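Long-range contacts in mitochondrial dynamics protein MID49 (Mus musculus, PDB 4WOY), which recruits the fission mediator dynamin-related protein 1 to the mitochondrial outer membrane, regulates its GTPase activity and is required for mitochondrial fission: residues S125-L130 against A201-L206; A177-V182 against L193-E198; L234-C239 against L248-L253; L253-L258 against L292-N297. The protein carries 1 engineered substitution. All blocks are in the same frame, centred on the assembly; numbering follows the deposited sequence.

Contact 1 (S125-L130 against A201-L206); sequences SSRVLL and ASNLWL
Ser125 and Ser126 open helix 126-139 and bind the loop running from Ser202 to Leu204, so that a capped helix N-terminus is fastened beside strand 205-208 of the nucleotidyltransferase-like domain. Ser125 is the N-cap. Its OG, anti to the backbone N (chi1 176°), donates to Asn203 OD1 at 2.8 Å while accepting from Val128 N at 3.2 Å; a short hydroxyl suits this double task. Asn203 OD1 also receives Arg127 NH2 at 3.3 Å, in the carbonyl plane and on a lone pair, whereas the Ser125 hydroxyl comes in tilted 16° from that plane. The Arg127 and Asn203 side chains run side by side, pointing the same way.

The first helical N-H groups lack acceptors one turn earlier, and loop carbonyls serve instead: Ser126 N bonds to Asn203 O at 3.2 Å, and Arg127 N bonds weakly to Ser202 O. The Ser126 hydroxyl lies between that same Ser202 carbonyl and the one of Leu204, with Ser126 OG 2.6 Å from Ser202 O and 2.7 Å from Leu204 O, both within reach of its single proton.

Trp205 follows the loop. Its NE1 is bonded to Leu124 O just before the helix, which fixes the indole against the first turn. Leu129 CD1 meets its CZ2 at 3.7 Å, and Ser126 CB sits over the five-membered ring, 3.8 Å from the centroid and only 7° off the normal.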
loop_
_atom_site.group_PDB
_atom_site.type_symbol
_atom_site.label_atom_id
_atom_site.label_comp_id
_atom_site.label_asym_id
_atom_site.label_seq_id
_atom_site.Cartn_x
_atom_site.Cartn_y
_atom_site.Cartn_z
ATOM N N SER A 125 2.145 14.484 15.239
ATOM C CA SER A 125 1.082 13.488 15.363
ATOM C C SER A 125 0.413 13.164 14.033
ATOM O O SER A 125 -0.234 14.013 13.463
ATOM C CB SER A 125 0.013 13.965 16.344
ATOM O OG SER A 125 -1.067 13.038 16.391
ATOM N N SER A 126 0.534 11.927 13.572
ATOM C CA SER A 126 -0.171 11.536 12.368
ATOM C C SER A 126 -1.690 11.690 12.579
ATOM O O SER A 126 -2.385 12.146 11.681
ATOM C CB SER A 126 0.217 10.108 11.957
ATOM O OG SER A 126 -0.242 9.168 12.890
ATOM N N ARG A 127 -2.177 11.364 13.783
ATOM C CA ARG A 127 -3.605 11.426 14.082
ATOM C C ARG A 127 -4.174 12.821 13.909
ATOM O O ARG A 127 -5.262 12.971 13.366
ATOM C CB ARG A 127 -3.903 10.959 15.511
ATOM C CG ARG A 127 -5.315 11.329 16.004
ATOM C CD ARG A 127 -5.572 10.852 17.424
ATOM N NE ARG A 127 -4.613 11.423 18.377
ATOM C CZ ARG A 127 -4.725 12.635 18.928
ATOM N NH1 ARG A 127 -5.763 13.420 18.632
ATOM N NH2 ARG A 127 -3.800 13.059 19.785
ATOM N N VAL A 128 -3.462 13.832 14.388
ATOM C CA VAL A 128 -3.922 15.210 14.257
ATOM C C VAL A 128 -3.860 15.653 12.788
ATOM O O VAL A 128 -4.781 16.307 12.272
ATOM C CB VAL A 128 -3.105 16.158 15.165
ATOM C CG1 VAL A 128 -3.534 17.616 14.968
ATOM C CG2 VAL A 128 -3.273 15.743 16.635
ATOM N N LEU A 129 -2.796 15.252 12.103
ATOM C CA LEU A 129 -2.701 15.475 10.671
ATOM C C LEU A 129 -3.866 14.829 9.932
ATOM O O LEU A 129 -4.461 15.446 9.064
ATOM C CB LEU A 129 -1.383 14.922 10.159
ATOM C CG LEU A 129 -0.349 16.027 10.344
ATOM C CD1 LEU A 129 1.061 15.462 10.462
ATOM C CD2 LEU A 129 -0.492 17.007 9.153
ATOM N N LEU A 130 -4.197 13.600 10.322
ATOM C CA LEU A 130 -5.318 12.867 9.764
ATOM C C LEU A 130 -6.637 13.609 9.959
ATOM O O LEU A 130 -7.408 13.739 9.006
ATOM C CB LEU A 130 -5.404 11.478 10.379
ATOM C CG LEU A 130 -4.552 10.409 9.712
ATOM C CD1 LEU A 130 -4.717 9.108 10.462
ATOM C CD2 LEU A 130 -4.941 10.242 8.245
ATOM N N ALA A 201 -1.409 3.617 19.235
ATOM C CA ALA A 201 -0.585 4.811 18.986
ATOM C C ALA A 201 -0.837 5.559 17.669
ATOM O O ALA A 201 -0.085 5.414 16.709
ATOM C CB ALA A 201 0.847 4.420 19.057
ATOM N N SER A 202 -1.852 6.414 17.667
ATOM C CA SER A 202 -2.269 7.144 16.478
ATOM C C SER A 202 -1.427 8.385 16.310
ATOM O O SER A 202 -1.417 9.003 15.244
ATOM C CB SER A 202 -3.762 7.505 16.537
ATOM O OG SER A 202 -4.579 6.519 15.924
ATOM N N ASN A 203 -0.676 8.731 17.343
ATOM C CA ASN A 203 0.363 9.724 17.148
ATOM C C ASN A 203 1.488 9.151 16.258
ATOM O O ASN A 203 2.104 9.873 15.490
ATOM C CB ASN A 203 0.906 10.192 18.502
ATOM C CG ASN A 203 -0.152 10.907 19.337
ATOM O OD1 ASN A 203 -0.991 11.641 18.808
ATOM N ND2 ASN A 203 -0.134 10.664 20.648
ATOM N N LEU A 204 1.703 7.842 16.312
ATOM C CA LEU A 204 2.733 7.219 15.491
ATOM C C LEU A 204 2.354 7.125 14.005
ATOM O O LEU A 204 1.175 7.055 13.652
ATOM C CB LEU A 204 3.076 5.828 16.019
ATOM C CG LEU A 204 3.601 5.827 17.460
ATOM C CD1 LEU A 204 3.914 4.430 17.916
ATOM C CD2 LEU A 204 4.822 6.710 17.611
ATOM N N TRP A 205 3.381 7.135 13.160
ATOM C CA TRP A 205 3.266 6.971 11.712
ATOM C C TRP A 205 3.382 5.494 11.342
ATOM O O TRP A 205 3.970 4.716 12.090
ATOM C CB TRP A 205 4.359 7.783 11.002
ATOM C CG TRP A 205 4.149 9.226 11.212
ATOM C CD1 TRP A 205 4.195 9.901 12.399
ATOM C CD2 TRP A 205 3.796 10.185 10.219
ATOM N NE1 TRP A 205 3.891 11.223 12.203
ATOM C CE2 TRP A 205 3.649 11.426 10.877
ATOM C CE3 TRP A 205 3.599 10.116 8.836
ATOM C CZ2 TRP A 205 3.315 12.582 10.198
ATOM C CZ3 TRP A 205 3.267 11.260 8.168
ATOM C CH2 TRP A 205 3.129 12.485 8.846
ATOM N N LEU A 206 2.819 5.102 10.204
ATOM C CA LEU A 206 2.902 3.719 9.783
ATOM C C LEU A 206 4.042 3.546 8.751
ATOM O O LEU A 206 4.193 4.325 7.800
ATOM C CB LEU A 206 1.563 3.287 9.205
ATOM C CG LEU A 206 1.375 1.830 8.830
ATOM C CD1 LEU A 206 1.195 1.036 10.115
ATOM C CD2 LEU A 206 0.185 1.694 7.944
#

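Contact 2 (A177-V182 against L193-E198); sequences AVLMVV and LAWPLE
Val181 and Leu193 form an antiparallel non-hydrogen-bonded pair, and the next residue, Ala194, closes a nearly straight bond from its N to Met180 O (2.9 Å, 171° at the hydrogen). Beyond this the two backbones part, at an inverse gamma turn centred on Ala194. A water takes over the bridging: it donates to Val178 O at 3.0 Å and to Ala194 O at 2.7 Å, and accepts from Met180 N at 2.9 Å, so polar groups that would otherwise join adjacent strands are satisfied where the pairing ends.

Strand 173-182 belongs to the mixed sheet of the nucleotidyltransferase-like domain, and its alternating side chains serve two different layers. Val181 and Leu193 lie side by side on one face, with Val181 CG1 and Leu193 CD2 touching at 3.5 Å; Leu179 extends the same apolar patch. On the other side, Val178 and Met180 pack against Leu133 of helix 126-139. Met180 is flexible enough to bend at its last torsion (chi3 -60°), and its CE ends 4.0 Å from Ala194 CB, a methyl small enough to fit between strand and helix.

In the loop that follows, the broad indole of Trp195 lies against residues 177-179. Leu179 CD2 lies over the six-membered ring, 3.7 Å from its centroid and 17° off the normal, while Pro196 CD lies over the opposite face.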
loop_
_atom_site.group_PDB
_atom_site.type_symbol
_atom_site.label_atom_id
_atom_site.label_comp_id
_atom_site.label_asym_id
_atom_site.label_seq_id
_atom_site.Cartn_x
_atom_site.Cartn_y
_atom_site.Cartn_z
ATOM N N ALA A 177 -6.213 6.272 -2.215
ATOM C CA ALA A 177 -5.819 6.406 -0.813
ATOM C C ALA A 177 -4.968 7.652 -0.687
ATOM O O ALA A 177 -3.859 7.716 -1.237
ATOM C CB ALA A 177 -5.067 5.171 -0.318
ATOM N N VAL A 178 -5.486 8.662 0.006
ATOM C CA VAL A 178 -4.729 9.893 0.182
ATOM C C VAL A 178 -3.744 9.684 1.316
ATOM O O VAL A 178 -4.148 9.500 2.468
ATOM C CB VAL A 178 -5.620 11.084 0.494
ATOM C CG1 VAL A 178 -4.780 12.334 0.586
ATOM C CG2 VAL A 178 -6.700 11.227 -0.566
ATOM N N LEU A 179 -2.453 9.683 0.977
ATOM C CA LEU A 179 -1.420 9.350 1.946
ATOM C C LEU A 179 -0.473 10.497 2.212
ATOM O O LEU A 179 0.344 10.847 1.350
ATOM C CB LEU A 179 -0.619 8.144 1.468
ATOM C CG LEU A 179 -1.417 6.878 1.179
ATOM C CD1 LEU A 179 -0.569 5.930 0.340
ATOM C CD2 LEU A 179 -1.870 6.198 2.487
ATOM N N MET A 180 -0.557 11.068 3.414
ATOM C CA MET A 180 0.452 12.061 3.836
ATOM C C MET A 180 1.712 11.313 4.271
ATOM O O MET A 180 1.645 10.420 5.114
ATOM C CB MET A 180 -0.064 12.961 4.967
ATOM C CG MET A 180 -1.077 14.032 4.506
ATOM S SD MET A 180 -1.857 14.942 5.850
ATOM C CE MET A 180 -2.666 13.637 6.774
ATOM N N VAL A 181 2.848 11.636 3.675
ATOM C CA VAL A 181 4.024 10.812 3.871
ATOM C C VAL A 181 5.259 11.627 4.233
ATOM O O VAL A 181 5.361 12.811 3.873
ATOM C CB VAL A 181 4.298 9.948 2.618
ATOM C CG1 VAL A 181 3.071 9.088 2.282
ATOM C CG2 VAL A 181 4.664 10.813 1.419
ATOM N N VAL A 182 6.160 11.002 5.005
ATOM C CA VAL A 182 7.503 11.553 5.267
ATOM C C VAL A 182 8.547 10.492 4.824
ATOM O O VAL A 182 8.226 9.280 4.802
ATOM C CB VAL A 182 7.699 11.954 6.767
ATOM C CG1 VAL A 182 6.585 12.876 7.247
ATOM C CG2 VAL A 182 7.743 10.763 7.638
ATOM N N LEU A 193 3.701 6.692 6.725
ATOM C CA LEU A 193 2.404 7.232 6.354
ATOM C C LEU A 193 1.639 7.700 7.569
ATOM O O LEU A 193 1.676 7.061 8.616
ATOM C CB LEU A 193 1.557 6.190 5.627
ATOM C CG LEU A 193 2.123 5.187 4.625
ATOM C CD1 LEU A 193 1.191 4.007 4.543
ATOM C CD2 LEU A 193 2.232 5.822 3.273
ATOM N N ALA A 194 0.912 8.789 7.417
ATOM C CA ALA A 194 -0.085 9.159 8.381
ATOM C C ALA A 194 -1.319 8.285 8.139
ATOM O O ALA A 194 -2.238 8.675 7.426
ATOM C CB ALA A 194 -0.436 10.641 8.245
ATOM N N TRP A 195 -1.369 7.114 8.747
ATOM C CA TRP A 195 -2.467 6.207 8.480
ATOM C C TRP A 195 -3.028 5.784 9.795
ATOM O O TRP A 195 -2.315 5.751 10.786
ATOM C CB TRP A 195 -2.021 4.996 7.658
ATOM C CG TRP A 195 -3.070 4.458 6.673
ATOM C CD1 TRP A 195 -3.459 3.159 6.530
ATOM C CD2 TRP A 195 -3.856 5.218 5.724
ATOM N NE1 TRP A 195 -4.409 3.052 5.540
ATOM C CE2 TRP A 195 -4.680 4.300 5.037
ATOM C CE3 TRP A 195 -3.942 6.584 5.393
ATOM C CZ2 TRP A 195 -5.576 4.700 4.024
ATOM C CZ3 TRP A 195 -4.834 6.983 4.385
ATOM C CH2 TRP A 195 -5.638 6.041 3.717
ATOM N N PRO A 196 -4.339 5.533 9.828
ATOM C CA PRO A 196 -4.877 5.083 11.094
ATOM C C PRO A 196 -4.491 3.669 11.403
ATOM O O PRO A 196 -4.304 2.795 10.555
ATOM C CB PRO A 196 -6.391 5.182 10.885
ATOM C CG PRO A 196 -6.556 4.938 9.438
ATOM C CD PRO A 196 -5.395 5.646 8.805
ATOM N N LEU A 197 -4.298 3.497 12.683
ATOM C CA LEU A 197 -4.951 2.433 13.368
ATOM C C LEU A 197 -5.279 3.374 14.524
ATOM O O LEU A 197 -4.377 4.008 15.088
ATOM C CB LEU A 197 -4.058 1.216 13.648
ATOM C CG LEU A 197 -4.771 -0.003 14.237
ATOM C CD1 LEU A 197 -5.458 -0.788 13.124
ATOM C CD2 LEU A 197 -3.786 -0.888 14.960
ATOM N N GLU A 198 -6.567 3.534 14.816
ATOM C CA GLU A 198 -7.004 4.633 15.679
ATOM C C GLU A 198 -7.125 4.174 17.117
ATOM O O GLU A 198 -7.460 4.949 18.017
ATOM C CB GLU A 198 -8.329 5.220 15.175
ATOM C CG GLU A 198 -8.161 6.151 13.981
ATOM C CD GLU A 198 -9.477 6.597 13.384
ATOM O OE1 GLU A 198 -10.257 5.727 12.947
ATOM O OE2 GLU A 198 -9.728 7.818 13.350
HETATM O O HOH W 1 -2.600 9.817 5.039
#

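Contact 3 (L234-C239 against L248-L253); sequences LLCGIC and LGWSHL
Two successive helices of the C-terminal helical region, 228-241 and 250-261, pack together where Leu253 is pressed into the surface made by Leu235, Cys236 and Cys239; the second helix belongs to the Mab-21 HhH/H2TH-like domain. Leu253 points across the interface, and its CD1 does most of the touching. Leu253 CD1 lies 3.7 Å from Leu235 O, 3.8 Å from Cys236 CA and 3.9 Å from Cys239 SG, so it rests on backbone as much as on side chains. A branched leucine suits the place because CD2 at the same time approaches Leu235 CB and Cys239 SG.

The two cysteines flank this leucine. Cys236 SG reaches Trp250 at CE3, 3.7 Å away, in a sulfur-aromatic contact; the sulfur stands 4.8 Å from the centroid of the six-membered ring, 55° off its normal and thus oblique. The Trp250 ring is also packed against Leu232, Leu233 and Tyr210. At the other end Cys239 SG meets Leu248 CB at 4.0 Å, just ahead of Gly249, the N-cap residue of helix 250-261. Leu283 of helix 272-288 also touches Leu253.

No hydrogen bond crosses between the segments. Their cohesion rests on dispersion and exclusion of water, to which the polarisable sulfurs are well suited, and the small size of cysteine is consistent with the close backbone approach, 6.3 Å between the CA atoms of Cys236 and Trp250.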
loop_
_atom_site.group_PDB
_atom_site.type_symbol
_atom_site.label_atom_id
_atom_site.label_comp_id
_atom_site.label_asym_id
_atom_site.label_seq_id
_atom_site.Cartn_x
_atom_site.Cartn_y
_atom_site.Cartn_z
ATOM N N LEU A 234 -0.934 -12.630 -9.668
ATOM C CA LEU A 234 -1.702 -13.875 -9.615
ATOM C C LEU A 234 -2.188 -14.203 -8.208
ATOM O O LEU A 234 -3.375 -14.491 -7.988
ATOM C CB LEU A 234 -0.863 -15.046 -10.106
ATOM C CG LEU A 234 -0.999 -15.320 -11.582
ATOM C CD1 LEU A 234 0.034 -16.341 -11.956
ATOM C CD2 LEU A 234 -2.418 -15.799 -11.869
ATOM N N LEU A 235 -1.256 -14.191 -7.265
ATOM C CA LEU A 235 -1.583 -14.570 -5.907
ATOM C C LEU A 235 -2.647 -13.654 -5.377
ATOM O O LEU A 235 -3.566 -14.095 -4.690
ATOM C CB LEU A 235 -0.354 -14.534 -4.995
ATOM C CG LEU A 235 0.692 -15.586 -5.301
ATOM C CD1 LEU A 235 2.019 -15.238 -4.621
ATOM C CD2 LEU A 235 0.178 -16.942 -4.885
ATOM N N CYS A 236 -2.527 -12.374 -5.713
ATOM C CA CYS A 236 -3.491 -11.390 -5.253
ATOM C C CYS A 236 -4.875 -11.694 -5.806
ATOM O O CYS A 236 -5.865 -11.668 -5.066
ATOM C CB CYS A 236 -3.076 -9.977 -5.674
ATOM S SG CYS A 236 -1.849 -9.187 -4.635
ATOM N N GLY A 237 -4.940 -11.978 -7.109
ATOM C CA GLY A 237 -6.215 -12.208 -7.773
ATOM C C GLY A 237 -6.962 -13.411 -7.227
ATOM O O GLY A 237 -8.177 -13.404 -7.087
ATOM N N ILE A 238 -6.213 -14.445 -6.885
ATOM C CA ILE A 238 -6.788 -15.649 -6.331
ATOM C C ILE A 238 -7.291 -15.452 -4.920
ATOM O O ILE A 238 -8.372 -15.918 -4.574
ATOM C CB ILE A 238 -5.769 -16.782 -6.371
ATOM C CG1 ILE A 238 -5.703 -17.288 -7.802
ATOM C CG2 ILE A 238 -6.176 -17.909 -5.469
ATOM C CD1 ILE A 238 -4.847 -18.431 -7.975
ATOM N N CYS A 239 -6.515 -14.752 -4.106
ATOM C CA CYS A 239 -6.908 -14.520 -2.720
ATOM C C CYS A 239 -8.125 -13.613 -2.644
ATOM O O CYS A 239 -8.925 -13.732 -1.720
ATOM C CB CYS A 239 -5.736 -13.937 -1.918
ATOM S SG CYS A 239 -4.388 -15.118 -1.666
ATOM N N LEU A 248 -5.435 -12.080 3.162
ATOM C CA LEU A 248 -4.120 -12.190 2.554
ATOM C C LEU A 248 -4.078 -11.177 1.447
ATOM O O LEU A 248 -4.658 -11.404 0.383
ATOM C CB LEU A 248 -3.879 -13.590 2.004
ATOM C CG LEU A 248 -3.791 -14.643 3.096
ATOM C CD1 LEU A 248 -3.507 -16.016 2.506
ATOM C CD2 LEU A 248 -2.734 -14.219 4.133
ATOM N N GLY A 249 -3.445 -10.040 1.712
ATOM C CA GLY A 249 -3.456 -8.951 0.757
ATOM C C GLY A 249 -2.119 -8.731 0.095
ATOM O O GLY A 249 -1.197 -9.516 0.248
ATOM N N TRP A 250 -1.993 -7.603 -0.580
ATOM C CA TRP A 250 -0.798 -7.295 -1.341
ATOM C C TRP A 250 0.486 -7.419 -0.510
ATOM O O TRP A 250 1.451 -8.041 -0.931
ATOM C CB TRP A 250 -0.914 -5.886 -1.880
ATOM C CG TRP A 250 0.265 -5.482 -2.652
ATOM C CD1 TRP A 250 1.443 -5.002 -2.157
ATOM C CD2 TRP A 250 0.382 -5.455 -4.074
ATOM N NE1 TRP A 250 2.298 -4.712 -3.185
ATOM C CE2 TRP A 250 1.675 -4.981 -4.373
ATOM C CE3 TRP A 250 -0.479 -5.784 -5.122
ATOM C CZ2 TRP A 250 2.131 -4.832 -5.680
ATOM C CZ3 TRP A 250 -0.021 -5.656 -6.421
ATOM C CH2 TRP A 250 1.272 -5.176 -6.692
ATOM N N SER A 251 0.491 -6.831 0.679
ATOM C CA SER A 251 1.697 -6.807 1.503
ATOM C C SER A 251 2.093 -8.202 1.987
ATOM O O SER A 251 3.280 -8.520 2.062
ATOM C CB SER A 251 1.504 -5.885 2.706
ATOM O OG SER A 251 0.497 -6.406 3.536
ATOM N N HIS A 252 1.099 -9.021 2.323
ATOM C CA HIS A 252 1.341 -10.396 2.752
ATOM C C HIS A 252 2.025 -11.210 1.683
ATOM O O HIS A 252 3.034 -11.905 1.947
ATOM C CB HIS A 252 0.038 -11.086 3.099
ATOM C CG HIS A 252 -0.705 -10.441 4.214
ATOM N ND1 HIS A 252 -1.554 -9.374 4.014
ATOM C CD2 HIS A 252 -0.730 -10.706 5.541
ATOM C CE1 HIS A 252 -2.063 -9.001 5.177
ATOM N NE2 HIS A 252 -1.577 -9.790 6.119
ATOM N N LEU A 253 1.439 -11.159 0.484
ATOM C CA LEU A 253 1.867 -12.015 -0.612
ATOM C C LEU A 253 3.184 -11.495 -1.190
ATOM O O LEU A 253 3.966 -12.254 -1.773
ATOM C CB LEU A 253 0.756 -12.107 -1.678
ATOM C CG LEU A 253 -0.576 -12.649 -1.127
ATOM C CD1 LEU A 253 -1.763 -12.254 -2.002
ATOM C CD2 LEU A 253 -0.512 -14.170 -0.956
#

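Contact 4 (L253-L258 against L292-N297); sequences LTQVVL and LPCHFN
Gln255 on helix 250-261 faces His295, their CA atoms 5.9 Å apart, where a short, weakly bonded strand at about 293-294 runs into a type I beta turn from Cys294 to Asn297. The glutamine side chain is folded at its second torsion (chi2 23°), which sets CD near the turn. Its OE1 accepts from His295 N at 3.0 Å; the N-H points nearly straight at the oxygen (172°), yet the donor stands 42° above the amide plane. A glutamine suits the place because the same amide offers NE2, weakly bonded to Ser251 O one turn back and to Glu213. The aliphatic part of Gln255 packs on the strand, with Gln255 CG 3.3 Å from Pro293 O and Gln255 CB 4.2 Å from Leu292 CG.

Three residues on, Leu258 packs against His295 and Phe296, crossing both side chains at about a right angle. Its CB lies over a face of the His295 ring, 4.2 Å from the centroid, and CD1 bridges His295 CB (3.7 Å) and Phe296 CE2 (3.9 Å). The two rings also meet each other: His295 ND1 sits over the centre of Phe296.

Around the contact, backbone bonds join Leu292 to Leu302 and Cys294 to Val300. Helix 210-224 sets Leu217 against Leu258 and Val212 against Phe296, while helix 272-288 brings Phe282 onto Leu292.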
loop_
_atom_site.group_PDB
_atom_site.type_symbol
_atom_site.label_atom_id
_atom_site.label_comp_id
_atom_site.label_asym_id
_atom_site.label_seq_id
_atom_site.Cartn_x
_atom_site.Cartn_y
_atom_site.Cartn_z
ATOM N N LEU A 253 1.439 -11.159 0.484
ATOM C CA LEU A 253 1.867 -12.015 -0.612
ATOM C C LEU A 253 3.184 -11.495 -1.190
ATOM O O LEU A 253 3.966 -12.254 -1.773
ATOM C CB LEU A 253 0.756 -12.107 -1.678
ATOM C CG LEU A 253 -0.576 -12.649 -1.127
ATOM C CD1 LEU A 253 -1.763 -12.254 -2.002
ATOM C CD2 LEU A 253 -0.512 -14.170 -0.956
ATOM N N THR A 254 3.442 -10.205 -1.011
ATOM C CA THR A 254 4.737 -9.638 -1.373
ATOM C C THR A 254 5.859 -10.364 -0.646
ATOM O O THR A 254 6.913 -10.684 -1.214
ATOM C CB THR A 254 4.793 -8.149 -1.024
ATOM O OG1 THR A 254 3.884 -7.433 -1.870
ATOM C CG2 THR A 254 6.235 -7.585 -1.156
ATOM N N GLN A 255 5.611 -10.621 0.630
ATOM C CA GLN A 255 6.587 -11.277 1.485
ATOM C C GLN A 255 6.892 -12.672 0.953
ATOM O O GLN A 255 8.039 -13.133 0.980
ATOM C CB GLN A 255 6.054 -11.342 2.920
ATOM C CG GLN A 255 6.383 -10.150 3.802
ATOM C CD GLN A 255 6.681 -8.871 3.053
ATOM O OE1 GLN A 255 7.819 -8.614 2.689
ATOM N NE2 GLN A 255 5.671 -8.043 2.863
ATOM N N VAL A 256 5.839 -13.334 0.474
ATOM C CA VAL A 256 5.960 -14.668 -0.094
ATOM C C VAL A 256 6.828 -14.630 -1.319
ATOM O O VAL A 256 7.705 -15.463 -1.470
ATOM C CB VAL A 256 4.616 -15.267 -0.490
ATOM C CG1 VAL A 256 4.855 -16.632 -1.109
ATOM C CG2 VAL A 256 3.693 -15.386 0.731
ATOM N N VAL A 257 6.570 -13.676 -2.210
ATOM C CA VAL A 257 7.324 -13.596 -3.461
ATOM C C VAL A 257 8.757 -13.093 -3.245
ATOM O O VAL A 257 9.675 -13.510 -3.947
ATOM C CB VAL A 257 6.598 -12.718 -4.493
ATOM C CG1 VAL A 257 7.470 -12.535 -5.772
ATOM C CG2 VAL A 257 5.254 -13.358 -4.834
ATOM N N LEU A 258 8.962 -12.221 -2.264
ATOM C CA LEU A 258 10.328 -11.827 -1.926
ATOM C C LEU A 258 11.125 -13.025 -1.411
ATOM O O LEU A 258 12.286 -13.175 -1.728
ATOM C CB LEU A 258 10.338 -10.688 -0.903
ATOM C CG LEU A 258 10.034 -9.326 -1.548
ATOM C CD1 LEU A 258 9.811 -8.238 -0.520
ATOM C CD2 LEU A 258 11.147 -8.927 -2.519
ATOM N N LEU A 292 4.648 -14.758 9.383
ATOM C CA LEU A 292 5.013 -14.289 8.056
ATOM C C LEU A 292 5.668 -12.921 8.202
ATOM O O LEU A 292 4.987 -11.897 8.152
ATOM C CB LEU A 292 3.786 -14.197 7.146
ATOM C CG LEU A 292 4.077 -13.803 5.700
ATOM C CD1 LEU A 292 5.025 -14.817 5.103
ATOM C CD2 LEU A 292 2.786 -13.680 4.871
ATOM N N PRO A 293 6.980 -12.901 8.463
ATOM C CA PRO A 293 7.687 -11.637 8.734
ATOM C C PRO A 293 7.917 -10.776 7.486
ATOM O O PRO A 293 7.995 -11.334 6.405
ATOM C CB PRO A 293 9.018 -12.100 9.343
ATOM C CG PRO A 293 9.183 -13.528 8.919
ATOM C CD PRO A 293 7.814 -14.096 8.693
ATOM N N CYS A 294 8.023 -9.449 7.624
ATOM C CA CYS A 294 8.361 -8.597 6.464
ATOM C C CYS A 294 9.788 -8.789 6.040
ATOM O O CYS A 294 10.680 -8.771 6.869
ATOM C CB CYS A 294 8.172 -7.113 6.739
ATOM S SG CYS A 294 6.607 -6.476 6.384
ATOM N N HIS A 295 10.003 -8.908 4.738
ATOM C CA HIS A 295 11.342 -9.098 4.203
ATOM C C HIS A 295 12.304 -7.975 4.616
ATOM O O HIS A 295 13.448 -8.227 4.992
ATOM C CB HIS A 295 11.289 -9.209 2.682
ATOM C CG HIS A 295 12.576 -9.671 2.075
ATOM N ND1 HIS A 295 13.508 -8.800 1.546
ATOM C CD2 HIS A 295 13.106 -10.911 1.943
ATOM C CE1 HIS A 295 14.543 -9.486 1.095
ATOM N NE2 HIS A 295 14.323 -10.768 1.325
ATOM N N PHE A 296 11.821 -6.743 4.578
ATOM C CA PHE A 296 12.645 -5.581 4.871
ATOM C C PHE A 296 12.385 -5.041 6.266
ATOM O O PHE A 296 12.866 -3.975 6.614
ATOM C CB PHE A 296 12.387 -4.474 3.845
ATOM C CG PHE A 296 12.892 -4.788 2.465
ATOM C CD1 PHE A 296 14.243 -4.678 2.168
ATOM C CD2 PHE A 296 12.004 -5.162 1.454
ATOM C CE1 PHE A 296 14.720 -4.948 0.908
ATOM C CE2 PHE A 296 12.471 -5.432 0.181
ATOM C CZ PHE A 296 13.837 -5.329 -0.094
ATOM N N ASN A 297 11.581 -5.760 7.036
ATOM C CA ASN A 297 11.384 -5.469 8.450
ATOM C C ASN A 297 10.873 -6.706 9.177
ATOM O O ASN A 297 9.683 -6.785 9.524
ATOM C CB ASN A 297 10.399 -4.320 8.639
ATOM C CG ASN A 297 10.308 -3.866 10.081
ATOM O OD1 ASN A 297 11.095 -4.299 10.918
ATOM N ND2 ASN A 297 9.352 -2.995 10.379
HETATM O O HOH W 2 8.903 -6.391 3.160
#

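Overall arrangement
From the N terminus, contact 1 opens first, at the start of helix 126-139, and closes at strand 205-208. Contact 2 is nested within that loop, joining strand 173-182 to the chain that follows strand 191-193; the two touch, Leu206 O probably bonding to Leu193 N, so helix and sheet are tied together in the nucleotidyltransferase-like region. Contacts 3 and 4 follow in series. Contact 3 closes a short loop between helices 228-241 and 250-261, and contact 4, sharing Leu253, closes a longer loop that contains helix 272-288 and ends at strand 293-294. The two groups stay separate: contacts 1 and 3 have centres about 27 Å apart, on opposite sides of the chain's centre.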